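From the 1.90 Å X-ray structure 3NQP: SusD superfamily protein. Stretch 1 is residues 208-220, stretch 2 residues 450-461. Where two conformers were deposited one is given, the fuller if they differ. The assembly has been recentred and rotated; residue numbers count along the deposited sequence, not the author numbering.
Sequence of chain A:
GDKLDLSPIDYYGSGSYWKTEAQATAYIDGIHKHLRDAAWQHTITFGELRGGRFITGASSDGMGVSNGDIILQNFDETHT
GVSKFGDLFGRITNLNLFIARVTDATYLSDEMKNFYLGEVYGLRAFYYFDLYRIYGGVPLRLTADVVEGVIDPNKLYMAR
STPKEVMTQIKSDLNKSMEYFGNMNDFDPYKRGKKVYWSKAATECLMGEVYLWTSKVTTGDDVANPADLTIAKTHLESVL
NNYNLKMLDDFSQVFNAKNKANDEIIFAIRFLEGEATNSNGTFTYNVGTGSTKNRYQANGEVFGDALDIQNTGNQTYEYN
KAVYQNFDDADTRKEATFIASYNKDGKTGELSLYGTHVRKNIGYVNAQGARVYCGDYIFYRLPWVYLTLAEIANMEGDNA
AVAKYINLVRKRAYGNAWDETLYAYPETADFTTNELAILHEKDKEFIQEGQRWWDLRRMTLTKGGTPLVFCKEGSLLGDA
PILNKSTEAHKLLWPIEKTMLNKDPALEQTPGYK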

ATOM      1  N   GLY A 208       1.299 -13.593   4.914  1.00 12.27           N
ATOM      2  CA  GLY A 208      -0.144 -13.474   4.953  1.00 10.68           C
ATOM      3  C   GLY A 208      -0.689 -12.877   3.667  1.00 11.37           C
ATOM      4  O   GLY A 208      -1.704 -13.338   3.154  1.00 12.32           O
ATOM      5  N   GLU A 209      -0.009 -11.859   3.141  1.00 10.46           N
ATOM      6  CA  GLU A 209      -0.476 -11.159   1.941  1.00 12.97           C
ATOM      7  C   GLU A 209      -0.320 -12.054   0.701  1.00 12.62           C
ATOM      8  O   GLU A 209      -1.241 -12.176  -0.113  1.00 12.37           O
ATOM      9  N   VAL A 210       0.831 -12.693   0.592  1.00 12.00           N
ATOM     10  CA  VAL A 210       1.165 -13.555  -0.554  1.00 11.23           C
ATOM     11  C   VAL A 210       0.269 -14.810  -0.597  1.00 10.59           C
ATOM     12  O   VAL A 210      -0.373 -15.072  -1.615  1.00 11.73           O
ATOM     13  N   TYR A 211       0.160 -15.532   0.517  1.00 10.05           N
ATOM     14  CA  TYR A 211      -0.671 -16.736   0.565  1.00 11.24           C
ATOM     15  C   TYR A 211      -2.198 -16.469   0.451  1.00 11.86           C
ATOM     16  O   TYR A 211      -2.928 -17.235  -0.198  1.00  9.96           O
ATOM     17  N   LEU A 212      -2.699 -15.366   0.994  1.00 11.74           N
ATOM     18  CA  LEU A 212      -4.064 -15.014   0.693  1.00 10.11           C
ATOM     19  C   LEU A 212      -4.273 -14.762  -0.800  1.00  9.94           C
ATOM     20  O   LEU A 212      -5.246 -15.216  -1.397  1.00 10.12           O
ATOM     21  N   TRP A 213      -3.391 -13.969  -1.378  1.00 11.04           N
ATOM     22  CA  TRP A 213      -3.446 -13.676  -2.807  1.00 11.81           C
ATOM     23  C   TRP A 213      -3.465 -14.974  -3.630  1.00 11.21           C
ATOM     24  O   TRP A 213      -4.374 -15.165  -4.436  1.00 12.32           O
ATOM     25  N   THR A 214      -2.517 -15.876  -3.396  1.00 10.11           N
ATOM     26  CA  THR A 214      -2.469 -17.096  -4.228  1.00 12.44           C
ATOM     27  C   THR A 214      -3.640 -18.034  -3.925  1.00 12.09           C
ATOM     28  O   THR A 214      -4.004 -18.842  -4.780  1.00 13.81           O
ATOM     29  N   SER A 215      -4.242 -17.909  -2.734  0.60 12.50           N
ATOM     30  CA  SER A 215      -5.464 -18.642  -2.430  0.60 12.22           C
ATOM     31  C   SER A 215      -6.628 -18.302  -3.388  0.60 13.64           C
ATOM     32  O   SER A 215      -7.432 -19.175  -3.719  0.60 13.65           O
ATOM     33  N   LYS A 216      -6.686 -17.046  -3.829  1.00 12.67           N
ATOM     34  CA  LYS A 216      -7.828 -16.497  -4.510  1.00 10.88           C
ATOM     35  C   LYS A 216      -7.662 -16.085  -5.975  1.00 11.89           C
ATOM     36  O   LYS A 216      -8.648 -16.030  -6.716  1.00 12.17           O
ATOM     37  N   VAL A 217      -6.436 -15.798  -6.385  1.00 12.52           N
ATOM     38  CA  VAL A 217      -6.152 -15.216  -7.704  1.00 13.11           C
ATOM     39  C   VAL A 217      -5.301 -16.162  -8.552  1.00 10.92           C
ATOM     40  O   VAL A 217      -4.251 -16.598  -8.127  1.00 11.85           O
ATOM     41  N   THR A 218      -5.797 -16.447  -9.745  1.00 11.40           N
ATOM     42  CA  THR A 218      -5.041 -17.101 -10.817  1.00 10.71           C
ATOM     43  C   THR A 218      -4.334 -16.048 -11.671  1.00 11.16           C
ATOM     44  O   THR A 218      -4.968 -15.089 -12.159  1.00 12.71           O
ATOM     45  N   THR A 219      -3.018 -16.164 -11.801  1.00 11.54           N
ATOM     46  CA  THR A 219      -2.270 -15.371 -12.791  1.00 13.97           C
ATOM     47  C   THR A 219      -1.523 -16.330 -13.693  1.00 16.04           C
ATOM     48  O   THR A 219      -0.702 -17.103 -13.219  1.00 13.55           O
ATOM     49  N   GLY A 220      -1.816 -16.280 -14.986  1.00 18.31           N
ATOM     50  CA  GLY A 220      -1.251 -17.232 -15.954  1.00 17.79           C
ATOM     51  C   GLY A 220      -1.318 -18.664 -15.478  1.00 15.51           C
ATOM     52  O   GLY A 220      -2.403 -19.168 -15.223  1.00 15.98           O
ATOM     53  N   GLY A 450      -2.069   2.298  -0.076  1.00  9.63           N
ATOM     54  CA  GLY A 450      -1.657   1.398  -1.153  1.00 11.16           C
ATOM     55  C   GLY A 450      -2.370   0.051  -1.237  1.00 10.95           C
ATOM     56  O   GLY A 450      -1.769  -0.949  -1.650  1.00 11.88           O
ATOM     57  N   GLN A 451      -3.636   0.008  -0.838  1.00 10.13           N
ATOM     58  CA  GLN A 451      -4.361  -1.245  -0.866  1.00 10.69           C
ATOM     59  C   GLN A 451      -5.413  -1.448  -1.988  1.00 12.54           C
ATOM     60  O   GLN A 451      -5.643  -2.602  -2.440  1.00  9.54           O
ATOM     61  N   ARG A 452      -6.084  -0.376  -2.387  1.00 10.29           N
ATOM     62  CA  ARG A 452      -7.309  -0.566  -3.146  1.00 13.09           C
ATOM     63  C   ARG A 452      -7.134  -1.301  -4.480  1.00 10.53           C
ATOM     64  O   ARG A 452      -7.966  -2.160  -4.839  1.00  9.89           O
ATOM     65  N   TRP A 453      -6.076  -1.009  -5.205  1.00 11.03           N
ATOM     66  CA  TRP A 453      -5.885  -1.714  -6.497  1.00  9.16           C
ATOM     67  C   TRP A 453      -5.757  -3.194  -6.207  1.00 12.24           C
ATOM     68  O   TRP A 453      -6.346  -4.026  -6.898  1.00 11.43           O
ATOM     69  N   TRP A 454      -4.973  -3.527  -5.170  1.00 13.01           N
ATOM     70  CA  TRP A 454      -4.774  -4.946  -4.826  1.00 12.04           C
ATOM     71  C   TRP A 454      -6.101  -5.607  -4.379  1.00 12.15           C
ATOM     72  O   TRP A 454      -6.450  -6.720  -4.817  1.00  9.17           O
ATOM     73  N   ASP A 455      -6.843  -4.900  -3.545  1.00 10.39           N
ATOM     74  CA  ASP A 455      -8.163  -5.367  -3.081  1.00 11.12           C
ATOM     75  C   ASP A 455      -9.124  -5.664  -4.245  1.00 11.94           C
ATOM     76  O   ASP A 455      -9.833  -6.672  -4.191  1.00  9.45           O
ATOM     77  N   LEU A 456      -9.113  -4.798  -5.284  1.00 10.77           N
ATOM     78  CA  LEU A 456      -9.950  -4.980  -6.466  1.00 10.09           C
ATOM     79  C   LEU A 456      -9.528  -6.163  -7.306  1.00 11.93           C
ATOM     80  O   LEU A 456     -10.386  -6.851  -7.885  1.00 12.12           O
ATOM     81  N   ARG A 457      -8.225  -6.416  -7.385  1.00 12.01           N
ATOM     82  CA  ARG A 457      -7.728  -7.602  -8.097  1.00 12.94           C
ATOM     83  C   ARG A 457      -8.091  -8.900  -7.356  1.00 13.31           C
ATOM     84  O   ARG A 457      -8.371  -9.911  -7.977  1.00 10.59           O
ATOM     85  N   ARG A 458      -8.103  -8.842  -6.030  1.00  9.43           N
ATOM     86  CA  ARG A 458      -8.065 -10.029  -5.198  1.00  8.24           C
ATOM     87  C   ARG A 458      -9.414 -10.440  -4.679  1.00 10.02           C
ATOM     88  O   ARG A 458      -9.756 -11.616  -4.715  1.00 10.33           O
HETATM   89  N   MSE A 459     -10.196  -9.463  -4.220  1.00  9.47           N
HETATM   90  CA  MSE A 459     -11.501  -9.765  -3.660  1.00  8.65           C
HETATM   91  C   MSE A 459     -12.471 -10.101  -4.791  1.00  8.40           C
HETATM   92  O   MSE A 459     -12.321  -9.667  -5.938  1.00  9.24           O
ATOM     93  N   THR A 460     -13.438 -10.941  -4.450  1.00  9.24           N
ATOM     94  CA  THR A 460     -14.374 -11.506  -5.409  1.00 11.37           C
ATOM     95  C   THR A 460     -15.823 -11.266  -4.972  1.00 12.17           C
ATOM     96  O   THR A 460     -16.118 -11.131  -3.771  1.00 11.90           O
ATOM     97  N   LEU A 461     -16.748 -11.257  -5.925  1.00 10.34           N
ATOM     98  CA  LEU A 461     -18.105 -10.866  -5.605  1.00 11.14           C
ATOM     99  C   LEU A 461     -18.782 -11.998  -4.812  1.00 12.86           C
ATOM    100  O   LEU A 461     -19.616 -11.747  -3.948  1.00 10.43           O
TER

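Helices 208-216 and 452-458 run in roughly the same direction, their axes 34° apart and no closer than 10.8 Å. At this spacing long side chains must fill the gap, and Arg-458 and Trp-213 cover the most surface in the 531 Å² buried between the stretches. No direct hydrogen bond crosses the contact; its center is van der Waals packing, with water links on its flanks.

The CA-to-CB bond of Trp-213 points sideways, but with chi1 in t (180°) and chi2 of -73° the end of the indole comes nearer the second helix. There its six-membered ring meets three residues: CH2 lies 3.6 Å from Arg-457 CB, CZ3 is 4.0 Å from Trp-454 CE3, and CE3 is 4.1 Å from Arg-458 CB. Trp-454, an m rotamer directed toward the first stretch, thus adds an apolar contact between the two indoles.

Arg-458 also leaves its backbone sideways, and its t, t, p conformation lays the aliphatic chain along the first stretch. Its CG is 3.9 Å from Val-217 CG2, and its NE is 3.8 Å from Leu-212 CD2. Leu-212 (t, p) and Val-217 (t) both point toward the second stretch. The guanidinium is held within its own stretch by a salt bridge from NH2 to Asp-455 OD1 at 2.9 Å, while NH1 donates to the same OD1 at 3.2 Å. Asp-455 thereby anchors the arginine without touching the first stretch itself.

Lys-216 is the next largest contributor. It extends past the end of the second helix, bringing CE to 3.5 Å from Arg-458 O and 4.2 Å from Thr-460 OG1, and NZ to 4.1 Å from Met-459 CA. These approaches are packing contacts; NZ finds its hydrogen-bond partner elsewhere in the structure.

Arg-457 (m, m, m) points toward the first stretch and folds its guanidinium so that Trp-213 CZ2 lies over one face. Thr-219 OG1 sits at the guanidinium edge, 3.9 Å from Arg-457 NH2, and water spans this gap: water 4 accepts from NH2 at 3.1 Å and lies 2.8 Å from OG1 of Thr-219. Water 3 accepts from Arg-457 NH2 at 2.8 Å and donates to Thr-218 O at 2.9 Å.

A second water-filled gap separates Glu-209 OE2 from Gln-451 OE1, 4.5 Å apart. Water 1 donates to both these acceptors, at 2.5 Å to Glu-209 OE2 and 2.9 Å to Gln-451 OE1. Water 2 donates to Glu-209 OE2 at 2.8 Å and accepts from Gln-451 NE2 at 3.1 Å.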

ATOM      1  CB  GLU A 209       0.292  -9.846   1.741  1.00 14.22           C
ATOM      2  CG  GLU A 209      -0.380  -8.830   0.838  1.00 16.10           C
ATOM      3  CD  GLU A 209       0.418  -7.535   0.786  1.00 19.95           C
ATOM      4  OE1 GLU A 209       1.633  -7.521   1.044  1.00 12.68           O
ATOM      5  OE2 GLU A 209      -0.174  -6.511   0.516  1.00 16.33           O
ATOM      6  CB  VAL A 210       2.649 -13.971  -0.530  1.00  9.65           C
ATOM      7  CG1 VAL A 210       2.900 -15.140  -1.516  1.00  9.55           C
ATOM      8  CG2 VAL A 210       3.579 -12.756  -0.837  1.00  9.62           C
ATOM      9  CB  TYR A 211      -0.312 -17.623   1.774  1.00  9.05           C
ATOM     10  CG  TYR A 211       0.969 -18.406   1.546  1.00  9.14           C
ATOM     11  CD1 TYR A 211       2.208 -17.816   1.794  1.00 13.73           C
ATOM     12  CD2 TYR A 211       0.938 -19.680   1.073  1.00 12.66           C
ATOM     13  CE1 TYR A 211       3.356 -18.475   1.595  1.00 13.17           C
ATOM     14  CE2 TYR A 211       2.118 -20.395   0.835  1.00 13.95           C
ATOM     15  CZ  TYR A 211       3.323 -19.784   1.093  1.00 17.39           C
ATOM     16  OH  TYR A 211       4.496 -20.439   0.869  1.00 16.67           O
ATOM     17  CB  LEU A 212      -4.520 -13.739   1.435  1.00 11.42           C
ATOM     18  CG  LEU A 212      -5.978 -13.375   1.155  1.00 13.40           C
ATOM     19  CD1 LEU A 212      -7.012 -14.490   1.512  1.00  8.27           C
ATOM     20  CD2 LEU A 212      -6.283 -12.050   1.927  1.00 10.71           C
ATOM     21  CB  TRP A 213      -2.278 -12.790  -3.224  1.00 11.31           C
ATOM     22  CG  TRP A 213      -2.282 -12.471  -4.645  1.00 12.56           C
ATOM     23  CD1 TRP A 213      -1.957 -13.345  -5.689  1.00 10.90           C
ATOM     24  CD2 TRP A 213      -2.679 -11.234  -5.269  1.00 10.54           C
ATOM     25  NE1 TRP A 213      -2.111 -12.698  -6.894  1.00 14.09           N
ATOM     26  CE2 TRP A 213      -2.552 -11.416  -6.669  1.00  9.90           C
ATOM     27  CE3 TRP A 213      -3.110  -9.980  -4.786  1.00 14.68           C
ATOM     28  CZ2 TRP A 213      -2.840 -10.400  -7.580  1.00 10.26           C
ATOM     29  CZ3 TRP A 213      -3.380  -8.979  -5.702  1.00 10.00           C
ATOM     30  CH2 TRP A 213      -3.236  -9.196  -7.080  1.00 15.04           C
ATOM     31  CB  THR A 214      -1.109 -17.818  -4.154  1.00 11.10           C
ATOM     32  OG1 THR A 214      -0.821 -18.149  -2.800  1.00 13.38           O
ATOM     33  CG2 THR A 214       0.016 -16.876  -4.684  1.00 12.65           C
ATOM     34  CB  SER A 215      -5.939 -18.363  -1.002  0.60 13.50           C
ATOM     35  OG  SER A 215      -5.031 -18.834  -0.015  0.60 12.25           O
ATOM     36  CB  LYS A 216      -8.346 -15.284  -3.703  1.00 10.96           C
ATOM     37  CG  LYS A 216      -8.975 -15.727  -2.402  1.00 16.46           C
ATOM     38  CD  LYS A 216      -9.471 -14.500  -1.560  1.00  5.81           C
ATOM     39  CE  LYS A 216     -10.666 -13.813  -2.153  1.00  8.98           C
ATOM     40  NZ  LYS A 216     -11.315 -12.970  -1.053  1.00  6.25           N
ATOM     41  CB  VAL A 217      -5.399 -13.866  -7.574  1.00 10.72           C
ATOM     42  CG1 VAL A 217      -5.294 -13.128  -8.947  1.00  9.97           C
ATOM     43  CG2 VAL A 217      -6.127 -12.978  -6.577  1.00 10.73           C
ATOM     44  CB  THR A 218      -5.972 -17.960 -11.699  1.00 13.42           C
ATOM     45  OG1 THR A 218      -6.495 -19.043 -10.925  1.00 11.68           O
ATOM     46  CG2 THR A 218      -5.225 -18.515 -12.902  1.00 14.34           C
ATOM     47  CB  THR A 219      -1.284 -14.393 -12.112  1.00 13.83           C
ATOM     48  OG1 THR A 219      -2.010 -13.616 -11.162  1.00 14.95           O
ATOM     49  CG2 THR A 219      -0.617 -13.405 -13.142  1.00 13.69           C
ATOM     50  CB  GLN A 451      -5.059  -1.448   0.465  1.00 10.72           C
ATOM     51  CG  GLN A 451      -4.129  -1.464   1.687  1.00 11.68           C
ATOM     52  CD  GLN A 451      -3.154  -2.593   1.658  1.00  9.97           C
ATOM     53  OE1 GLN A 451      -3.527  -3.773   1.636  1.00 12.03           O
ATOM     54  NE2 GLN A 451      -1.863  -2.246   1.615  1.00 15.33           N
ATOM     55  CB  ARG A 452      -8.086   0.729  -3.382  1.00  8.42           C
ATOM     56  CG  ARG A 452      -9.499   0.404  -3.914  1.00 10.39           C
ATOM     57  CD  ARG A 452     -10.451   1.609  -3.867  1.00 12.15           C
ATOM     58  NE  ARG A 452     -11.779   1.160  -3.496  1.00 10.99           N
ATOM     59  CZ  ARG A 452     -12.788   0.897  -4.312  1.00 13.05           C
ATOM     60  NH1 ARG A 452     -12.730   1.149  -5.617  1.00 14.64           N
ATOM     61  NH2 ARG A 452     -13.915   0.455  -3.782  1.00 13.06           N
ATOM     62  CB  TRP A 453      -4.648  -1.208  -7.272  1.00 10.91           C
ATOM     63  CG  TRP A 453      -4.345  -2.049  -8.549  1.00  8.93           C
ATOM     64  CD1 TRP A 453      -3.222  -2.708  -8.810  1.00 11.75           C
ATOM     65  CD2 TRP A 453      -5.238  -2.301  -9.646  1.00  9.37           C
ATOM     66  NE1 TRP A 453      -3.322  -3.390 -10.013  1.00 12.27           N
ATOM     67  CE2 TRP A 453      -4.550  -3.130 -10.555  1.00 11.52           C
ATOM     68  CE3 TRP A 453      -6.532  -1.882  -9.960  1.00 11.46           C
ATOM     69  CZ2 TRP A 453      -5.117  -3.559 -11.726  1.00 11.16           C
ATOM     70  CZ3 TRP A 453      -7.095  -2.318 -11.130  1.00 12.95           C
ATOM     71  CH2 TRP A 453      -6.378  -3.135 -12.005  1.00  9.17           C
ATOM     72  CB  TRP A 454      -3.657  -5.106  -3.796  1.00 11.02           C
ATOM     73  CG  TRP A 454      -2.323  -4.504  -4.220  1.00 10.69           C
ATOM     74  CD1 TRP A 454      -1.464  -3.790  -3.445  1.00 16.60           C
ATOM     75  CD2 TRP A 454      -1.681  -4.660  -5.488  1.00 16.56           C
ATOM     76  NE1 TRP A 454      -0.332  -3.462  -4.175  1.00 19.73           N
ATOM     77  CE2 TRP A 454      -0.455  -3.990  -5.428  1.00 18.78           C
ATOM     78  CE3 TRP A 454      -2.030  -5.306  -6.672  1.00 25.83           C
ATOM     79  CZ2 TRP A 454       0.413  -3.935  -6.505  1.00 24.36           C
ATOM     80  CZ3 TRP A 454      -1.155  -5.233  -7.754  1.00 27.91           C
ATOM     81  CH2 TRP A 454       0.036  -4.555  -7.651  1.00 18.25           C
ATOM     82  CB  ASP A 455      -8.778  -4.341  -2.126  1.00  7.48           C
ATOM     83  CG  ASP A 455      -7.979  -4.179  -0.834  1.00 10.28           C
ATOM     84  OD1 ASP A 455      -7.167  -5.055  -0.483  1.00 13.34           O
ATOM     85  OD2 ASP A 455      -8.144  -3.136  -0.156  1.00 11.61           O
ATOM     86  CB  LEU A 456      -9.967  -3.734  -7.347  1.00  8.55           C
ATOM     87  CG  LEU A 456     -10.642  -2.511  -6.701  1.00  9.68           C
ATOM     88  CD1 LEU A 456     -10.253  -1.253  -7.553  1.00 12.60           C
ATOM     89  CD2 LEU A 456     -12.186  -2.676  -6.625  1.00  9.21           C
ATOM     90  CB  ARG A 457      -6.190  -7.577  -8.223  1.00 10.48           C
ATOM     91  CG  ARG A 457      -5.627  -6.562  -9.215  1.00 15.34           C
ATOM     92  CD  ARG A 457      -5.633  -6.983 -10.654  1.00 14.14           C
ATOM     93  NE  ARG A 457      -5.193  -8.371 -10.896  1.00 16.62           N
ATOM     94  CZ  ARG A 457      -3.947  -8.807 -10.892  1.00 13.76           C
ATOM     95  NH1 ARG A 457      -2.954  -8.001 -10.649  1.00 19.32           N
ATOM     96  NH2 ARG A 457      -3.698 -10.076 -11.125  1.00 14.84           N
ATOM     97  CB  ARG A 458      -7.119  -9.802  -4.023  1.00  7.99           C
ATOM     98  CG  ARG A 458      -6.747 -11.049  -3.187  1.00 12.51           C
ATOM     99  CD  ARG A 458      -6.049 -10.661  -1.872  1.00 10.27           C
ATOM    100  NE  ARG A 458      -6.905  -9.828  -1.064  1.00  6.83           N
ATOM    101  CZ  ARG A 458      -6.802  -8.496  -0.909  1.00 12.00           C
ATOM    102  NH1 ARG A 458      -5.814  -7.769  -1.466  1.00 12.26           N
ATOM    103  NH2 ARG A 458      -7.722  -7.874  -0.207  1.00 12.81           N
HETATM  104  CB  MSE A 459     -12.011  -8.603  -2.782  1.00  7.22           C
HETATM  105  CG  MSE A 459     -11.032  -8.278  -1.664  1.00  9.61           C
HETATM  106 SE   MSE A 459     -11.653  -6.954  -0.448  0.75  7.40          SE
HETATM  107  CE  MSE A 459     -12.625  -8.098   0.746  1.00 14.35           C
ATOM    108  CB  THR A 460     -14.150 -13.022  -5.577  1.00 12.96           C
ATOM    109  OG1 THR A 460     -14.320 -13.694  -4.319  1.00 10.65           O
ATOM    110  CG2 THR A 460     -12.727 -13.349  -6.137  1.00  8.71           C
ATOM    111  CB  LEU A 461     -18.862 -10.541  -6.888  1.00 13.02           C
ATOM    112  CG  LEU A 461     -20.228  -9.881  -6.739  1.00 14.19           C
ATOM    113  CD1 LEU A 461     -20.008  -8.405  -6.234  1.00 12.84           C
ATOM    114  CD2 LEU A 461     -20.995  -9.998  -8.088  1.00 11.46           C
TER
HETATM  115  O   HOH W   1      -2.627  -6.314   0.530  1.00 14.96           O
HETATM  116  O   HOH W   2       0.463  -4.219   1.933  1.00 21.20           O
HETATM  117  O   HOH W   3      -5.055 -12.195 -12.332  1.00 15.79           O
HETATM  118  O   HOH W   4      -0.798 -11.077 -10.724  1.00 11.54           O